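Local coordinates for protein GMP reductase (Trypanosoma brucei brucei, PDB 6JIG) that probably catalyses the NADPH-dependent reductive deamination of GMP to IMP, helping to balance adenine and guanine nucleotides, and carries a CBS-domain pair that also binds guanine nucleotides, at residues M54-E59 with V395-G400; N375-T380 with P442-L447. The protein carries 1 engineered substitution. All coordinates share one frame; numbering follows the deposited sequence.

Interaction 1 (M54-E59 with V395-G400); sequences MDTVCE and VKIIRG. With 5GP (guanosine-5'-monophosphate), chain B.
Asp55 and Arg399 form the salt bridge of this contact, which pins the loop after the first strand of the TIM barrel, 49-51, to the end of strand 393-399, part of a three-stranded antiparallel sheet beside the mouth of the barrel. Arg399 grips the carboxylate side-on, its NE meeting OD1 of Asp55 at 3.2 Å. NH2 of Arg399 reaches OD2 of Asp55 at 2.8 Å, in a nearly straight bond (N-H...O angle 165°). OD2 lies in the guanidinium plane; the two planes are turned 51° apart, and NH2 comes from above the carboxylate plane. Arginine suits this place, since its chain, extended from CG to NE, carries a flat group with two N-H donors across to a loop acid. Glu431 and helix 404-414 also touch Arg399.

Water 1 adds a second polar link. It donates to Asp55 OD1 and to the backbone O of Arg399, and accepts from OG1 of Thr56 at 3.0 Å. Thr56 OG1 lies between its own backbone N and carbonyl carbon, while CG2, anti to the carbonyl carbon, comes within 3.8 Å of Arg399 CG. The threonine thus serves both the water and the aliphatic part of the arginine, and its CB rests 3.4 Å from Ile397 O.

Apolar contact continues toward the nucleotide. Met54, a member of the GMP pocket, is bent at its last torsion (chi3 60°), and its CE lies 4.0 Å from Ile398 CG1. The flexible thioether can bridge strand and ligand: SD is 3.9 Å from C5' of GMP. Gly400 sits at the O6 edge of the base, where a CB would collide with O6; its CA is 3.5 Å from O6 of GMP.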
loop_
_atom_site.group_PDB
_atom_site.type_symbol
_atom_site.label_atom_id
_atom_site.label_comp_id
_atom_site.label_asym_id
_atom_site.label_seq_id
_atom_site.Cartn_x
_atom_site.Cartn_y
_atom_site.Cartn_z
ATOM N N MET A 54 -28.455 -15.118 -14.507
ATOM C CA MET A 54 -27.094 -15.554 -14.245
ATOM C C MET A 54 -27.131 -16.630 -13.174
ATOM O O MET A 54 -27.961 -16.571 -12.262
ATOM C CB MET A 54 -26.224 -14.382 -13.780
ATOM C CG MET A 54 -26.005 -13.358 -14.870
ATOM S SD MET A 54 -25.206 -11.885 -14.208
ATOM C CE MET A 54 -23.689 -12.631 -13.593
ATOM N N ASP A 55 -26.227 -17.608 -13.275
ATOM C CA ASP A 55 -26.286 -18.692 -12.308
ATOM C C ASP A 55 -25.728 -18.304 -10.950
ATOM O O ASP A 55 -25.750 -19.140 -10.044
ATOM C CB ASP A 55 -25.606 -19.957 -12.855
ATOM C CG ASP A 55 -24.091 -19.822 -13.054
ATOM O OD1 ASP A 55 -23.516 -18.737 -12.823
ATOM O OD2 ASP A 55 -23.481 -20.848 -13.443
ATOM N N THR A 56 -25.280 -17.058 -10.769
ATOM C CA THR A 56 -24.958 -16.533 -9.450
ATOM C C THR A 56 -25.966 -15.488 -8.978
ATOM O O THR A 56 -25.750 -14.854 -7.940
ATOM C CB THR A 56 -23.545 -15.936 -9.439
ATOM O OG1 THR A 56 -23.440 -14.940 -10.461
ATOM C CG2 THR A 56 -22.504 -17.014 -9.698
ATOM N N VAL A 57 -27.062 -15.291 -9.706
ATOM C CA VAL A 57 -28.031 -14.267 -9.327
ATOM C C VAL A 57 -29.425 -14.859 -9.133
ATOM O O VAL A 57 -30.025 -14.701 -8.064
ATOM C CB VAL A 57 -28.058 -13.118 -10.359
ATOM C CG1 VAL A 57 -29.160 -12.147 -10.015
ATOM C CG2 VAL A 57 -26.705 -12.381 -10.394
ATOM N N CYS A 58 -29.958 -15.551 -10.140
ATOM C CA CYS A 58 -31.386 -15.894 -10.126
ATOM C C CYS A 58 -31.635 -17.398 -10.255
ATOM O O CYS A 58 -31.638 -17.947 -11.362
ATOM C CB CYS A 58 -32.132 -15.141 -11.223
ATOM S SG CYS A 58 -33.965 -15.350 -11.065
ATOM N N GLU A 59 -31.900 -18.053 -9.124
ATOM C CA GLU A 59 -32.600 -19.336 -9.171
ATOM C C GLU A 59 -33.918 -19.160 -8.419
ATOM O O GLU A 59 -34.436 -18.038 -8.360
ATOM C CB GLU A 59 -31.706 -20.461 -8.637
ATOM C CG GLU A 59 -30.512 -20.678 -9.613
ATOM C CD GLU A 59 -29.620 -21.876 -9.308
ATOM O OE1 GLU A 59 -28.854 -22.264 -10.214
ATOM O OE2 GLU A 59 -29.658 -22.413 -8.183
ATOM N N VAL A 395 -18.331 -13.245 1.586
ATOM C CA VAL A 395 -18.483 -12.928 0.171
ATOM C C VAL A 395 -19.270 -14.040 -0.515
ATOM O O VAL A 395 -19.470 -15.125 0.032
ATOM C CB VAL A 395 -17.119 -12.734 -0.530
ATOM N N LYS A 396 -19.721 -13.747 -1.734
ATOM C CA LYS A 396 -20.318 -14.735 -2.624
ATOM C C LYS A 396 -19.728 -14.560 -4.018
ATOM O O LYS A 396 -19.280 -13.473 -4.391
ATOM C CB LYS A 396 -21.853 -14.611 -2.685
ATOM C CG LYS A 396 -22.600 -15.337 -1.570
ATOM C CD LYS A 396 -24.086 -15.509 -1.910
ATOM C CE LYS A 396 -24.863 -16.049 -0.726
ATOM N NZ LYS A 396 -26.238 -16.463 -1.117
ATOM N N ILE A 397 -19.737 -15.644 -4.789
ATOM C CA ILE A 397 -19.192 -15.627 -6.142
ATOM C C ILE A 397 -20.171 -14.937 -7.083
ATOM O O ILE A 397 -21.391 -15.128 -6.992
ATOM C CB ILE A 397 -18.883 -17.059 -6.618
ATOM C CG1 ILE A 397 -17.776 -17.685 -5.766
ATOM C CG2 ILE A 397 -18.489 -17.069 -8.095
ATOM C CD1 ILE A 397 -16.500 -16.872 -5.737
ATOM N N ILE A 398 -19.635 -14.110 -7.982
ATOM C CA ILE A 398 -20.345 -13.657 -9.172
ATOM C C ILE A 398 -19.462 -13.981 -10.373
ATOM O O ILE A 398 -18.238 -13.811 -10.316
ATOM C CB ILE A 398 -20.693 -12.150 -9.111
ATOM C CG1 ILE A 398 -21.659 -11.772 -10.239
ATOM C CG2 ILE A 398 -19.423 -11.272 -9.128
ATOM C CD1 ILE A 398 -21.997 -10.295 -10.271
ATOM N N ARG A 399 -20.070 -14.495 -11.440
ATOM C CA ARG A 399 -19.269 -14.948 -12.567
ATOM C C ARG A 399 -20.030 -14.765 -13.872
ATOM O O ARG A 399 -21.258 -14.898 -13.928
ATOM C CB ARG A 399 -18.842 -16.413 -12.395
ATOM C CG ARG A 399 -19.971 -17.418 -12.507
ATOM C CD ARG A 399 -19.520 -18.767 -12.002
ATOM N NE ARG A 399 -20.569 -19.773 -12.123
ATOM C CZ ARG A 399 -20.493 -20.984 -11.581
ATOM N NH1 ARG A 399 -19.413 -21.323 -10.886
ATOM N NH2 ARG A 399 -21.489 -21.851 -11.732
ATOM N N GLY A 400 -19.275 -14.462 -14.926
ATOM C CA GLY A 400 -19.874 -14.290 -16.233
ATOM C C GLY A 400 -20.350 -15.606 -16.814
ATOM O O GLY A 400 -19.754 -16.662 -16.597
HETATM P P 5GP B . -24.402 -6.396 -14.203
HETATM O O1P 5GP B . -23.473 -5.255 -14.584
HETATM O O2P 5GP B . -23.739 -7.459 -13.351
HETATM O O3P 5GP B . -25.754 -5.954 -13.700
HETATM O "O5'" 5GP B . -24.725 -7.035 -15.630
HETATM C "C5'" 5GP B . -25.345 -8.303 -15.784
HETATM C "C4'" 5GP B . -25.528 -8.635 -17.251
HETATM O "O4'" 5GP B . -24.245 -8.954 -17.839
HETATM C "C3'" 5GP B . -26.370 -9.865 -17.566
HETATM O "O3'" 5GP B . -27.769 -9.632 -17.458
HETATM C "C2'" 5GP B . -25.895 -10.251 -18.978
HETATM O "O2'" 5GP B . -26.551 -9.495 -19.988
HETATM C "C1'" 5GP B . -24.435 -9.791 -18.964
HETATM N N9 5GP B . -23.493 -10.911 -18.860
HETATM C C8 5GP B . -23.469 -11.877 -17.930
HETATM N N7 5GP B . -22.414 -12.690 -18.199
HETATM C C5 5GP B . -21.781 -12.193 -19.290
HETATM C C6 5GP B . -20.660 -12.574 -20.014
HETATM O O6 5GP B . -20.011 -13.579 -19.656
HETATM N N1 5GP B . -20.291 -11.855 -21.086
HETATM C C2 5GP B . -20.979 -10.772 -21.474
HETATM N N2 5GP B . -20.580 -10.065 -22.555
HETATM N N3 5GP B . -22.070 -10.363 -20.783
HETATM C C4 5GP B . -22.471 -11.068 -19.699
HETATM O O HOH W 1 -23.330 -16.302 -13.077
#

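Interaction 2 (N375-T380 with P442-L447); sequences NMLAGT and PIVRQL. With 5GP (guanosine-5'-monophosphate), chain B.
Leu377 O is gripped twice from Thr380: OG1 of Thr380 donates to it at 2.7 Å, in the carbonyl plane, and the backbone N of Thr380 adds a weak bond. Both span a type II turn whose third residue, Gly379, has the positive phi that glycine favours. With OG1 so engaged, CG2 of Thr380 is left to meet CD1 of Ile443 at 3.6 Å, the two side chains crossing obliquely. A beta-branched residue with one polar and one methyl arm can thus close the turn and still face the helix.

Between the segments the contact is apolar. Met376 CE touches Leu447 CD2 at 3.4 Å, tighter than usual for two carbons; the bend at chi3 (78°) sets that methyl. Leu377 CD2 reaches Val444 CG2 at 4.3 Å. Ile443 and Leu447, one helical turn apart, both point toward the loop, and their branched side chains offer methyl groups to it. Met62 of helix 60-68 also touches Leu377 and Thr380.

At its start the same loop holds the nucleotide: the backbone N of Asn375 donates to O2P of GMP at 2.8 Å, with an N-H...O angle of 150°, and Gly374 N also bonds GMP. Such a phosphate-binding loop after the eighth strand of a TIM barrel, using backbone N-H groups, is characteristic of the IMPDH/GMPR family.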
loop_
_atom_site.group_PDB
_atom_site.type_symbol
_atom_site.label_atom_id
_atom_site.label_comp_id
_atom_site.label_asym_id
_atom_site.label_seq_id
_atom_site.Cartn_x
_atom_site.Cartn_y
_atom_site.Cartn_z
ATOM N N ASN A 375 -24.918 -7.775 -10.809
ATOM C CA ASN A 375 -24.015 -7.475 -9.700
ATOM C C ASN A 375 -24.733 -6.881 -8.491
ATOM O O ASN A 375 -24.441 -7.248 -7.346
ATOM C CB ASN A 375 -22.915 -6.521 -10.190
ATOM C CG ASN A 375 -21.827 -6.301 -9.153
ATOM O OD1 ASN A 375 -21.488 -7.205 -8.384
ATOM N ND2 ASN A 375 -21.259 -5.100 -9.143
ATOM N N MET A 376 -25.658 -5.945 -8.713
ATOM C CA MET A 376 -26.319 -5.311 -7.573
ATOM C C MET A 376 -27.142 -6.294 -6.737
ATOM O O MET A 376 -27.384 -6.023 -5.558
ATOM C CB MET A 376 -27.179 -4.144 -8.056
ATOM C CG MET A 376 -26.329 -2.986 -8.597
ATOM S SD MET A 376 -27.308 -1.722 -9.450
ATOM C CE MET A 376 -27.918 -0.939 -7.988
ATOM N N LEU A 377 -27.555 -7.436 -7.297
ATOM C CA LEU A 377 -28.301 -8.440 -6.539
ATOM C C LEU A 377 -27.466 -9.658 -6.161
ATOM O O LEU A 377 -27.916 -10.469 -5.334
ATOM C CB LEU A 377 -29.534 -8.916 -7.333
ATOM C CG LEU A 377 -30.451 -7.815 -7.885
ATOM C CD1 LEU A 377 -31.564 -8.413 -8.746
ATOM C CD2 LEU A 377 -31.033 -6.965 -6.776
ATOM N N ALA A 378 -26.288 -9.828 -6.753
ATOM C CA ALA A 378 -25.433 -10.942 -6.371
ATOM C C ALA A 378 -24.999 -10.771 -4.920
ATOM O O ALA A 378 -24.943 -9.656 -4.394
ATOM C CB ALA A 378 -24.219 -11.025 -7.298
ATOM N N GLY A 379 -24.724 -11.892 -4.260
ATOM C CA GLY A 379 -24.333 -11.854 -2.871
ATOM C C GLY A 379 -25.449 -11.571 -1.895
ATOM O O GLY A 379 -25.186 -11.466 -0.688
ATOM N N THR A 380 -26.683 -11.417 -2.365
ATOM C CA THR A 380 -27.776 -11.343 -1.419
ATOM C C THR A 380 -28.098 -12.746 -0.915
ATOM O O THR A 380 -27.650 -13.753 -1.478
ATOM C CB THR A 380 -29.004 -10.693 -2.056
ATOM O OG1 THR A 380 -29.369 -11.420 -3.233
ATOM C CG2 THR A 380 -28.690 -9.238 -2.448
ATOM N N PRO A 442 -34.905 -5.567 1.062
ATOM C CA PRO A 442 -34.547 -4.179 1.412
ATOM C C PRO A 442 -33.692 -3.498 0.357
ATOM O O PRO A 442 -33.806 -2.279 0.165
ATOM C CB PRO A 442 -33.785 -4.330 2.738
ATOM C CG PRO A 442 -34.235 -5.645 3.300
ATOM C CD PRO A 442 -34.516 -6.529 2.111
ATOM N N ILE A 443 -32.829 -4.253 -0.323
ATOM C CA ILE A 443 -31.992 -3.682 -1.375
ATOM C C ILE A 443 -32.845 -3.223 -2.548
ATOM O O ILE A 443 -32.658 -2.116 -3.075
ATOM C CB ILE A 443 -30.930 -4.707 -1.808
ATOM C CG1 ILE A 443 -29.839 -4.811 -0.748
ATOM C CG2 ILE A 443 -30.314 -4.320 -3.132
ATOM C CD1 ILE A 443 -29.095 -6.099 -0.821
ATOM N N VAL A 444 -33.813 -4.054 -2.959
ATOM C CA VAL A 444 -34.724 -3.687 -4.042
ATOM C C VAL A 444 -35.546 -2.465 -3.660
ATOM O O VAL A 444 -35.752 -1.558 -4.478
ATOM C CB VAL A 444 -35.627 -4.885 -4.407
ATOM C CG1 VAL A 444 -36.789 -4.434 -5.270
ATOM C CG2 VAL A 444 -34.827 -5.959 -5.127
ATOM N N ARG A 445 -36.019 -2.413 -2.408
ATOM C CA ARG A 445 -36.839 -1.287 -1.971
ATOM C C ARG A 445 -36.049 0.017 -1.995
ATOM O O ARG A 445 -36.582 1.064 -2.379
ATOM C CB ARG A 445 -37.413 -1.554 -0.570
ATOM C CG ARG A 445 -38.581 -2.556 -0.539
ATOM C CD ARG A 445 -38.969 -2.947 0.912
ATOM N NE ARG A 445 -39.245 -4.380 1.019
ATOM C CZ ARG A 445 -38.692 -5.195 1.918
ATOM N NH1 ARG A 445 -37.826 -4.723 2.813
ATOM N NH2 ARG A 445 -39.015 -6.486 1.926
ATOM N N GLN A 446 -34.770 -0.029 -1.605
ATOM C CA GLN A 446 -33.927 1.162 -1.667
ATOM C C GLN A 446 -33.677 1.595 -3.108
ATOM O O GLN A 446 -33.680 2.797 -3.404
ATOM C CB GLN A 446 -32.604 0.910 -0.943
ATOM N N LEU A 447 -33.457 0.637 -4.017
ATOM C CA LEU A 447 -33.275 0.983 -5.427
ATOM C C LEU A 447 -34.522 1.654 -5.995
ATOM O O LEU A 447 -34.426 2.653 -6.724
ATOM C CB LEU A 447 -32.925 -0.266 -6.242
ATOM C CG LEU A 447 -31.621 -0.955 -5.869
ATOM C CD1 LEU A 447 -31.365 -2.149 -6.765
ATOM C CD2 LEU A 447 -30.459 0.052 -5.941
HETATM P P 5GP B . -24.402 -6.396 -14.203
HETATM O O1P 5GP B . -23.473 -5.255 -14.584
HETATM O O2P 5GP B . -23.739 -7.459 -13.351
HETATM O O3P 5GP B . -25.754 -5.954 -13.700
HETATM O "O5'" 5GP B . -24.725 -7.035 -15.630
HETATM C "C5'" 5GP B . -25.345 -8.303 -15.784
HETATM C "C4'" 5GP B . -25.528 -8.635 -17.251
HETATM O "O4'" 5GP B . -24.245 -8.954 -17.839
HETATM C "C3'" 5GP B . -26.370 -9.865 -17.566
HETATM O "O3'" 5GP B . -27.769 -9.632 -17.458
HETATM C "C2'" 5GP B . -25.895 -10.251 -18.978
HETATM O "O2'" 5GP B . -26.551 -9.495 -19.988
HETATM C "C1'" 5GP B . -24.435 -9.791 -18.964
HETATM N N9 5GP B . -23.493 -10.911 -18.860
HETATM C C8 5GP B . -23.469 -11.877 -17.930
HETATM N N7 5GP B . -22.414 -12.690 -18.199
HETATM C C5 5GP B . -21.781 -12.193 -19.290
HETATM C C6 5GP B . -20.660 -12.574 -20.014
HETATM O O6 5GP B . -20.011 -13.579 -19.656
HETATM N N1 5GP B . -20.291 -11.855 -21.086
HETATM C C2 5GP B . -20.979 -10.772 -21.474
HETATM N N2 5GP B . -20.580 -10.065 -22.555
HETATM N N3 5GP B . -22.070 -10.363 -20.783
HETATM C C4 5GP B . -22.471 -11.068 -19.699
#

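From the N terminus, the chain meets 54-59 just after the first barrel strand, and interaction 1 closes a long loop when strand 393-399 returns to it, 336 residues later. Within that span, 375-380 follows the eighth strand; its partner on helix 440-457 comes only after 395-400, so interaction 2 closes a shorter loop that crosses the first. Together they tie the loops after the first and last barrel strands to the antiparallel sheet that follows the eighth strand and to helix 440-457, packed beside helix 60-68. The contacts meet directly: Ile398 CD1 packs 3.5 Å from Asn375 CA, and Lys396 NZ probably hydrogen-bonds Thr380 O. Both reach the same GMP, interaction 1 near base and ribose, interaction 2 at the phosphate.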